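Type I site-specific restriction-modification system, R (Restriction) subunit (Vibrio vulnificus, PDB 3H1T) probably uses ATP binding and hydrolysis to act on DNA, as the putative restriction and motor subunit (HsdR) of a type I restriction enzyme. Local coordinates at residues 293-298 against 327-332; 303-308 against 333-338. All coordinates share one frame; numbering follows the deposited sequence.

Interaction 1: 293-298 against 327-332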
loop_
_atom_site.group_PDB
_atom_site.type_symbol
_atom_site.label_atom_id
_atom_site.label_comp_id
_atom_site.label_asym_id
_atom_site.label_seq_id
_atom_site.Cartn_x
_atom_site.Cartn_y
_atom_site.Cartn_z
ATOM N N GLY A 293 23.980 -4.611 -19.907
ATOM C CA GLY A 293 23.112 -3.892 -20.832
ATOM C C GLY A 293 22.417 -4.863 -21.771
ATOM O O GLY A 293 22.144 -4.564 -22.943
ATOM N N LEU A 294 22.139 -6.046 -21.231
ATOM C CA LEU A 294 21.493 -7.157 -21.920
ATOM C C LEU A 294 20.282 -6.778 -22.777
ATOM O O LEU A 294 20.131 -7.258 -23.900
ATOM C CB LEU A 294 21.072 -8.190 -20.873
ATOM C CG LEU A 294 21.009 -9.682 -21.212
ATOM C CD1 LEU A 294 20.594 -10.428 -19.944
ATOM C CD2 LEU A 294 20.028 -9.951 -22.345
ATOM N N TYR A 295 19.428 -5.906 -22.253
ATOM C CA TYR A 295 18.216 -5.508 -22.959
ATOM C C TYR A 295 18.379 -5.073 -24.406
ATOM O O TYR A 295 17.455 -5.234 -25.212
ATOM C CB TYR A 295 17.485 -4.412 -22.177
ATOM C CG TYR A 295 18.304 -3.176 -21.886
ATOM C CD1 TYR A 295 18.420 -2.146 -22.826
ATOM C CD2 TYR A 295 18.909 -3.003 -20.639
ATOM C CE1 TYR A 295 19.112 -0.968 -22.525
ATOM C CE2 TYR A 295 19.602 -1.833 -20.328
ATOM C CZ TYR A 295 19.698 -0.821 -21.276
ATOM O OH TYR A 295 20.391 0.332 -20.971
ATOM N N LYS A 296 19.548 -4.555 -24.765
ATOM C CA LYS A 296 19.716 -4.099 -26.139
ATOM C C LYS A 296 19.625 -5.266 -27.141
ATOM O O LYS A 296 19.576 -5.056 -28.354
ATOM C CB LYS A 296 21.022 -3.318 -26.269
ATOM C CG LYS A 296 21.233 -2.363 -25.091
ATOM C CD LYS A 296 22.159 -1.196 -25.417
ATOM C CE LYS A 296 22.850 -0.650 -24.159
ATOM N NZ LYS A 296 21.919 -0.146 -23.105
ATOM N N GLU A 297 19.566 -6.496 -26.626
ATOM C CA GLU A 297 19.435 -7.671 -27.486
ATOM C C GLU A 297 17.967 -7.730 -27.943
ATOM O O GLU A 297 17.620 -8.410 -28.918
ATOM C CB GLU A 297 19.819 -8.945 -26.713
ATOM C CG GLU A 297 19.414 -10.273 -27.402
ATOM C CD GLU A 297 20.157 -10.557 -28.712
ATOM O OE1 GLU A 297 21.409 -10.687 -28.698
ATOM O OE2 GLU A 297 19.471 -10.658 -29.758
ATOM N N PHE A 298 17.104 -7.023 -27.212
ATOM C CA PHE A 298 15.695 -6.952 -27.568
ATOM C C PHE A 298 15.558 -5.630 -28.286
ATOM O O PHE A 298 16.232 -4.653 -27.947
ATOM C CB PHE A 298 14.764 -6.886 -26.354
ATOM C CG PHE A 298 14.918 -8.013 -25.381
ATOM C CD1 PHE A 298 15.862 -7.932 -24.364
ATOM C CD2 PHE A 298 14.052 -9.105 -25.408
ATOM C CE1 PHE A 298 15.941 -8.917 -23.371
ATOM C CE2 PHE A 298 14.117 -10.103 -24.419
ATOM C CZ PHE A 298 15.066 -10.005 -23.398
ATOM N N GLU A 327 14.206 4.877 -21.136
ATOM C CA GLU A 327 14.314 5.763 -22.293
ATOM C C GLU A 327 14.728 4.970 -23.535
ATOM O O GLU A 327 14.591 5.450 -24.662
ATOM C CB GLU A 327 15.276 6.948 -22.033
ATOM C CG GLU A 327 16.678 6.600 -21.552
ATOM C CD GLU A 327 17.308 7.737 -20.723
ATOM O OE1 GLU A 327 16.535 8.519 -20.111
ATOM O OE2 GLU A 327 18.561 7.844 -20.662
ATOM N N TYR A 328 15.228 3.755 -23.329
ATOM C CA TYR A 328 15.605 2.909 -24.452
ATOM C C TYR A 328 14.345 2.215 -24.935
ATOM O O TYR A 328 14.156 2.008 -26.128
ATOM C CB TYR A 328 16.619 1.821 -24.053
ATOM C CG TYR A 328 16.808 0.740 -25.113
ATOM C CD1 TYR A 328 15.940 -0.357 -25.198
ATOM C CD2 TYR A 328 17.837 0.832 -26.052
ATOM C CE1 TYR A 328 16.099 -1.336 -26.192
ATOM C CE2 TYR A 328 18.004 -0.142 -27.054
ATOM C CZ TYR A 328 17.137 -1.218 -27.116
ATOM O OH TYR A 328 17.317 -2.176 -28.088
ATOM N N PHE A 329 13.479 1.861 -23.994
ATOM C CA PHE A 329 12.270 1.156 -24.346
ATOM C C PHE A 329 11.036 1.980 -24.628
ATOM O O PHE A 329 9.927 1.568 -24.310
ATOM C CB PHE A 329 11.964 0.084 -23.300
ATOM C CG PHE A 329 12.725 -1.190 -23.508
ATOM C CD1 PHE A 329 12.683 -1.833 -24.748
ATOM C CD2 PHE A 329 13.452 -1.770 -22.468
ATOM C CE1 PHE A 329 13.344 -3.030 -24.955
ATOM C CE2 PHE A 329 14.118 -2.970 -22.668
ATOM C CZ PHE A 329 14.065 -3.600 -23.911
ATOM N N GLU A 330 11.222 3.174 -25.174
ATOM C CA GLU A 330 10.078 3.967 -25.597
ATOM C C GLU A 330 9.914 3.260 -26.946
ATOM O O GLU A 330 10.892 2.740 -27.483
ATOM C CB GLU A 330 10.462 5.434 -25.842
ATOM C CG GLU A 330 9.409 6.207 -26.640
ATOM C CD GLU A 330 9.704 7.702 -26.711
ATOM O OE1 GLU A 330 10.468 8.214 -25.859
ATOM O OE2 GLU A 330 9.161 8.370 -27.618
ATOM N N PRO A 331 8.700 3.209 -27.509
ATOM C CA PRO A 331 7.427 3.767 -27.051
ATOM C C PRO A 331 6.599 2.742 -26.278
ATOM O O PRO A 331 5.369 2.718 -26.402
ATOM C CB PRO A 331 6.722 4.172 -28.357
ATOM C CG PRO A 331 7.689 3.701 -29.509
ATOM C CD PRO A 331 8.554 2.665 -28.865
ATOM N N ALA A 332 7.242 1.885 -25.496
ATOM C CA ALA A 332 6.469 0.905 -24.738
ATOM C C ALA A 332 5.731 1.663 -23.643
ATOM O O ALA A 332 6.303 2.564 -23.016
ATOM C CB ALA A 332 7.395 -0.150 -24.125
#
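Y295 and Y328 form an edge-to-face ring pair. The CD1-CE1 edge of Y295 comes over one face of Y328. The ring centroids are 5.3 Å apart and the planes are turned by 60°. The closest atoms are Y295 CE1 and Y328 CG, at 3.9 Å. The Y295 and Y328 side chains slide past each other in opposite directions. Y295 CG lies between its own backbone N and carbonyl carbon (chi1 57°). Helix 323-328 also receives Y295, through E324 and I325.

Apolar contacts to F329 extend the pair. Y295 CB sits 3.7 Å from F329 CE2. F298 CB meets the edge of the F329 ring near its plane, 4.2 Å from F329 CZ. Within 327-332 the two neighbouring rings pack together as well: Y328 CD1 stands 3.5 Å above the centre of the F329 ring. The F329 ring also makes an edge-to-face pair with F303, and the F298 ring meets F302.

A single hydrogen bond crosses the contact. The Y328 hydroxyl donates to the backbone carbonyl of F298, with Y328 OH and F298 O 2.7 Å apart. The donor lies in the carbonyl plane, at a C=O...OH angle of 158°. This short bond holds the far end of the Y328 ring, while Y295 packs on its face nearer the backbone. Y328 OH also rests 3.6 Å from K296 CA, inside the 3-10 turn 294-297; the carbonyl it binds, F298 O, comes just after that turn.

The contact is a small aromatic cluster. It joins the 3-10 turn in the loop before strand 305-308 to the end of helix 323-328, at the periphery of the first RecA-like domain of a superfamily 2 helicase motor.

Interaction 2: 303-308 against 333-338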
loop_
_atom_site.group_PDB
_atom_site.type_symbol
_atom_site.label_atom_id
_atom_site.label_comp_id
_atom_site.label_asym_id
_atom_site.label_seq_id
_atom_site.Cartn_x
_atom_site.Cartn_y
_atom_site.Cartn_z
ATOM N N PHE A 303 8.575 -4.779 -26.249
ATOM C CA PHE A 303 7.465 -4.723 -25.286
ATOM C C PHE A 303 6.339 -3.729 -25.585
ATOM O O PHE A 303 6.557 -2.664 -26.168
ATOM C CB PHE A 303 8.000 -4.398 -23.890
ATOM C CG PHE A 303 9.130 -5.271 -23.446
ATOM C CD1 PHE A 303 10.439 -4.918 -23.734
ATOM C CD2 PHE A 303 8.893 -6.426 -22.709
ATOM C CE1 PHE A 303 11.506 -5.699 -23.294
ATOM C CE2 PHE A 303 9.955 -7.216 -22.261
ATOM C CZ PHE A 303 11.267 -6.846 -22.556
ATOM N N ASP A 304 5.130 -4.081 -25.161
ATOM C CA ASP A 304 3.981 -3.199 -25.343
ATOM C C ASP A 304 3.801 -2.444 -24.025
ATOM O O ASP A 304 3.265 -1.325 -23.977
ATOM C CB ASP A 304 2.710 -4.005 -25.635
ATOM C CG ASP A 304 2.833 -4.873 -26.879
ATOM O OD1 ASP A 304 3.506 -5.925 -26.816
ATOM O OD2 ASP A 304 2.248 -4.503 -27.920
ATOM N N LEU A 305 4.269 -3.081 -22.959
ATOM C CA LEU A 305 4.146 -2.550 -21.620
ATOM C C LEU A 305 5.273 -2.971 -20.690
ATOM O O LEU A 305 5.791 -4.087 -20.767
ATOM C CB LEU A 305 2.826 -3.016 -21.011
ATOM C CG LEU A 305 2.551 -2.531 -19.587
ATOM C CD1 LEU A 305 2.333 -1.033 -19.637
ATOM C CD2 LEU A 305 1.319 -3.233 -19.011
ATOM N N ILE A 306 5.633 -2.048 -19.808
ATOM C CA ILE A 306 6.656 -2.260 -18.807
ATOM C C ILE A 306 6.118 -1.742 -17.477
ATOM O O ILE A 306 5.617 -0.615 -17.403
ATOM C CB ILE A 306 7.924 -1.470 -19.132
ATOM C CG1 ILE A 306 8.510 -1.933 -20.473
ATOM C CG2 ILE A 306 8.927 -1.617 -17.978
ATOM C CD1 ILE A 306 9.847 -2.618 -20.363
ATOM N N ILE A 307 6.216 -2.557 -16.432
ATOM C CA ILE A 307 5.746 -2.161 -15.108
ATOM C C ILE A 307 6.897 -2.173 -14.108
ATOM O O ILE A 307 7.571 -3.189 -13.941
ATOM C CB ILE A 307 4.600 -3.103 -14.637
ATOM C CG1 ILE A 307 3.364 -2.870 -15.517
ATOM C CG2 ILE A 307 4.239 -2.839 -13.171
ATOM C CD1 ILE A 307 2.262 -3.893 -15.357
ATOM N N ILE A 308 7.127 -1.043 -13.447
ATOM C CA ILE A 308 8.221 -0.933 -12.486
ATOM C C ILE A 308 7.764 -1.046 -11.037
ATOM O O ILE A 308 6.896 -0.295 -10.588
ATOM C CB ILE A 308 8.961 0.397 -12.673
ATOM C CG1 ILE A 308 9.405 0.513 -14.132
ATOM C CG2 ILE A 308 10.144 0.485 -11.696
ATOM C CD1 ILE A 308 9.938 1.850 -14.495
ATOM N N PHE A 333 4.458 1.331 -23.430
ATOM C CA PHE A 333 3.696 2.004 -22.380
ATOM C C PHE A 333 4.428 1.701 -21.085
ATOM O O PHE A 333 4.930 0.589 -20.898
ATOM C CB PHE A 333 2.260 1.481 -22.280
ATOM C CG PHE A 333 1.299 2.137 -23.235
ATOM C CD1 PHE A 333 1.218 1.720 -24.562
ATOM C CD2 PHE A 333 0.459 3.164 -22.805
ATOM C CE1 PHE A 333 0.313 2.304 -25.453
ATOM C CE2 PHE A 333 -0.462 3.772 -23.695
ATOM C CZ PHE A 333 -0.533 3.336 -25.022
ATOM N N GLN A 334 4.490 2.683 -20.192
ATOM C CA GLN A 334 5.192 2.502 -18.930
ATOM C C GLN A 334 4.388 2.876 -17.689
ATOM O O GLN A 334 3.909 4.009 -17.574
ATOM C CB GLN A 334 6.493 3.312 -18.971
ATOM C CG GLN A 334 7.493 2.813 -20.014
ATOM C CD GLN A 334 8.647 3.765 -20.227
ATOM O OE1 GLN A 334 9.042 4.493 -19.312
ATOM N NE2 GLN A 334 9.208 3.762 -21.435
ATOM N N ILE A 335 4.241 1.930 -16.761
ATOM C CA ILE A 335 3.519 2.183 -15.509
ATOM C C ILE A 335 4.493 2.095 -14.349
ATOM O O ILE A 335 5.091 1.045 -14.085
ATOM C CB ILE A 335 2.361 1.149 -15.216
ATOM C CG1 ILE A 335 1.145 1.446 -16.086
ATOM C CG2 ILE A 335 1.930 1.227 -13.744
ATOM C CD1 ILE A 335 1.401 1.183 -17.513
ATOM N N GLY A 336 4.658 3.203 -13.654
ATOM C CA GLY A 336 5.546 3.210 -12.518
ATOM C C GLY A 336 4.788 3.177 -11.202
ATOM O O GLY A 336 3.743 3.818 -11.030
HETATM N N MSE A 337 5.304 2.407 -10.255
HETATM C CA MSE A 337 4.685 2.323 -8.947
HETATM C C MSE A 337 5.737 2.777 -7.947
HETATM O O MSE A 337 6.918 2.474 -8.102
HETATM C CB MSE A 337 4.236 0.891 -8.657
HETATM C CG MSE A 337 3.416 0.266 -9.781
HETATM SE SE MSE A 337 2.395 -1.280 -9.251
HETATM C CE MSE A 337 3.820 -2.588 -9.064
ATOM N N THR A 338 5.309 3.521 -6.930
ATOM C CA THR A 338 6.215 4.018 -5.909
ATOM C C THR A 338 5.498 3.911 -4.579
ATOM O O THR A 338 4.272 3.881 -4.541
ATOM C CB THR A 338 6.629 5.489 -6.199
ATOM O OG1 THR A 338 7.684 5.876 -5.306
ATOM C CG2 THR A 338 5.446 6.435 -6.033
#
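L305 lays its CD1 across the end of the I335 side chain. L305 CD1 and I335 CD1 are 3.2 Å apart, tighter than usual for carbons. The L305 CG is anti to the backbone N (chi1 180°), and L305 CD1 also packs 3.6 Å from F333 CB. Next along the same face, I307 and I335 lie side by side and point the same way. I307 CG2 meets the selenomethionine methyl, M337 CE, at 4.1 Å. Helix 211-224 covers this side: L222 touches L305, S219 touches I307, and K211 and A215 touch M337.

The backbones run parallel, 14° apart, with L305 beside F333 and I308 beside G336. These are neighbouring central strands of the parallel sheet in a RecA-like P-loop domain. Strand 305-308 leads into the DECH sequence of helicase motif II. Strand 333-338 ends on the first threonine of the TAT sequence of motif III, T338, whose OG1 is hydrogen-bonded to E310 OE2.

Five hydrogen bonds join the strands. F333 N donates to D304 O from above the carbonyl plane. I306 N binds F333 O, I335 N binds I306 O at 3.0 Å, I308 N binds I335 O, and M337 N closes the ladder on I308 O at 3.2 Å. The D304 carboxylate turns to other partners, accepting from the backbone N of R237 and of R229. On the I306 and I308 face, Q334 OE1 is hydrogen-bonded to the hydroxyl of Y352.

From the N terminus, the chain passes 293-298, then strand 305-308, then helix 323-328, then the rest of segment 327-332, and last strand 333-338. Interaction 1 closes the loop from the 3-10 turn to the end of that helix. Interaction 2 closes the loop from strand 305-308 to strand 333-338. The two loops cross, because the segments alternate along the chain. The centres of interactions 1 and 2 are about 13 Å apart, yet they touch: A332 CB lies 3.3 Å from F303 O. Together they tie a peripheral turn and helix end to the parallel sheet. The connection from strand 305-308 through helix 323-328 to strand 333-338 makes a beta-alpha-beta crossover.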